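Local coordinates for hypothetical protein (Staphylococcus aureus subsp. aureus, PDB 1QYI) that is of unknown function but probably acts as a hydrolase of the haloacid dehalogenase (HAD) superfamily, at residues Lys94-Asp99 and Thr120-Cys125. Numbering follows the deposited sequence.
Sequences KKLSHD and TNLADC
L96 and N121 make the tight half of a surface contact in the helical part of this HAD-like protein, far from the parallel sheet. Residues 94-97 link helix 77-93 to helix 98-106, whose first turn begins at H98, while 120-125 belong to the loop between helices 111-115 and 134-137. One methyl of L96 does most of the touching: CD2 lies 3.2 Å from the backbone O of N121 and 3.7 Å from its CB. The same CD2 meets the CD2 methyl of L122 at 4.1 Å. In L96, CG is anti to the carbonyl carbon (chi1 -54°) and CD1 continues the chain away from CA, which leaves CD2, the branch methyl, to face the loop; I118 adds another apolar neighbour. L122 CD2 also touches CB of K95, so this methyl meets the base of one side chain and the end of the next. Beyond CB of K95, an exposed residue, the contact turns loose, polar and solvent-facing. The K95 chain bends at chi2, chi3 and chi4, curling its amine toward the loop, where F126 also touches the side chain. NZ and the D124 carboxylate do not pair directly; OD2 is 5.7 Å from NZ, so any attraction would be long-range. Instead a water bridges the segments, accepting from K95 NZ at 3.1 Å and donating to the backbone O of D124 at 2.8 Å.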
loop_
_atom_site.group_PDB
_atom_site.type_symbol
_atom_site.label_atom_id
_atom_site.label_comp_id
_atom_site.label_asym_id
_atom_site.label_seq_id
_atom_site.Cartn_x
_atom_site.Cartn_y
_atom_site.Cartn_z
ATOM N N LYS A 94 -18.208 1.371 -24.625
ATOM C CA LYS A 94 -19.602 1.634 -24.944
ATOM C C LYS A 94 -19.701 2.576 -26.145
ATOM O O LYS A 94 -20.789 3.008 -26.522
ATOM C CB LYS A 94 -20.302 2.240 -23.725
ATOM C CG LYS A 94 -21.813 2.320 -23.833
ATOM C CD LYS A 94 -22.437 2.795 -22.528
ATOM C CE LYS A 94 -22.000 4.210 -22.182
ATOM N NZ LYS A 94 -22.512 4.645 -20.849
ATOM N N LYS A 95 -18.554 2.888 -26.743
ATOM C CA LYS A 95 -18.506 3.763 -27.908
ATOM C C LYS A 95 -18.278 2.948 -29.185
ATOM O O LYS A 95 -18.377 3.477 -30.293
ATOM C CB LYS A 95 -17.392 4.806 -27.751
ATOM C CG LYS A 95 -17.524 5.690 -26.516
ATOM C CD LYS A 95 -18.603 6.748 -26.662
ATOM C CE LYS A 95 -18.133 7.916 -27.531
ATOM N NZ LYS A 95 -17.054 8.730 -26.869
ATOM N N LEU A 96 -17.968 1.663 -29.031
ATOM C CA LEU A 96 -17.740 0.782 -30.179
ATOM C C LEU A 96 -19.003 -0.031 -30.442
ATOM O O LEU A 96 -19.926 -0.040 -29.621
ATOM C CB LEU A 96 -16.575 -0.177 -29.911
ATOM C CG LEU A 96 -15.214 0.375 -29.484
ATOM C CD1 LEU A 96 -14.234 -0.785 -29.365
ATOM C CD2 LEU A 96 -14.717 1.402 -30.480
ATOM N N SER A 97 -19.041 -0.714 -31.584
ATOM C CA SER A 97 -20.195 -1.539 -31.948
ATOM C C SER A 97 -20.194 -2.785 -31.072
ATOM O O SER A 97 -19.158 -3.168 -30.532
ATOM C CB SER A 97 -20.121 -1.966 -33.413
ATOM O OG SER A 97 -19.185 -3.010 -33.600
ATOM N N HIS A 98 -21.346 -3.428 -30.929
ATOM C CA HIS A 98 -21.397 -4.610 -30.096
ATOM C C HIS A 98 -20.403 -5.648 -30.602
ATOM O O HIS A 98 -19.804 -6.387 -29.816
ATOM C CB HIS A 98 -22.797 -5.210 -30.070
ATOM C CG HIS A 98 -22.959 -6.271 -29.025
ATOM N ND1 HIS A 98 -22.787 -6.018 -27.680
ATOM C CD2 HIS A 98 -23.232 -7.593 -29.129
ATOM C CE1 HIS A 98 -22.946 -7.141 -26.998
ATOM N NE2 HIS A 98 -23.216 -8.111 -27.853
ATOM N N ASP A 99 -20.212 -5.691 -31.916
ATOM C CA ASP A 99 -19.277 -6.645 -32.506
ATOM C C ASP A 99 -17.844 -6.399 -32.044
ATOM O O ASP A 99 -17.130 -7.331 -31.658
ATOM C CB ASP A 99 -19.358 -6.588 -34.032
ATOM C CG ASP A 99 -20.462 -7.457 -34.577
ATOM O OD1 ASP A 99 -21.522 -7.566 -33.909
ATOM O OD2 ASP A 99 -20.277 -8.022 -35.677
ATOM N N THR A 120 -8.424 2.550 -32.549
ATOM C CA THR A 120 -8.565 2.654 -33.995
ATOM C C THR A 120 -10.019 2.569 -34.465
ATOM O O THR A 120 -10.341 2.985 -35.579
ATOM C CB THR A 120 -7.755 1.546 -34.712
ATOM O OG1 THR A 120 -8.337 0.258 -34.447
ATOM C CG2 THR A 120 -6.302 1.550 -34.221
ATOM N N ASN A 121 -10.892 2.043 -33.607
ATOM C CA ASN A 121 -12.308 1.879 -33.935
ATOM C C ASN A 121 -13.210 2.951 -33.331
ATOM O O ASN A 121 -14.439 2.818 -33.341
ATOM C CB ASN A 121 -12.786 0.503 -33.477
ATOM C CG ASN A 121 -12.134 -0.622 -34.249
ATOM O OD1 ASN A 121 -11.805 -1.665 -33.687
ATOM N ND2 ASN A 121 -11.955 -0.419 -35.548
ATOM N N LEU A 122 -12.592 4.003 -32.802
ATOM C CA LEU A 122 -13.314 5.119 -32.201
ATOM C C LEU A 122 -13.752 6.095 -33.277
ATOM O O LEU A 122 -12.920 6.753 -33.901
ATOM C CB LEU A 122 -12.427 5.850 -31.199
ATOM C CG LEU A 122 -12.225 5.151 -29.864
ATOM C CD1 LEU A 122 -11.205 5.905 -29.042
ATOM C CD2 LEU A 122 -13.557 5.071 -29.148
ATOM N N ALA A 123 -15.061 6.192 -33.482
ATOM C CA ALA A 123 -15.622 7.083 -34.494
ATOM C C ALA A 123 -15.230 8.532 -34.244
ATOM O O ALA A 123 -14.635 9.191 -35.099
ATOM C CB ALA A 123 -17.143 6.954 -34.505
ATOM N N ASP A 124 -15.579 9.022 -33.060
ATOM C CA ASP A 124 -15.277 10.396 -32.699
ATOM C C ASP A 124 -14.159 10.409 -31.682
ATOM O O ASP A 124 -13.723 9.364 -31.209
ATOM C CB ASP A 124 -16.509 11.076 -32.092
ATOM C CG ASP A 124 -17.802 10.653 -32.762
ATOM O OD1 ASP A 124 -17.877 10.700 -34.011
ATOM O OD2 ASP A 124 -18.741 10.278 -32.035
ATOM N N CYS A 125 -13.676 11.597 -31.356
ATOM C CA CYS A 125 -12.631 11.705 -30.362
ATOM C C CYS A 125 -13.284 11.338 -29.033
ATOM O O CYS A 125 -14.345 11.861 -28.697
ATOM C CB CYS A 125 -12.106 13.137 -30.310
ATOM S SG CYS A 125 -10.809 13.398 -29.093
HETATM O O HOH W 1 -14.947 8.081 -29.018
#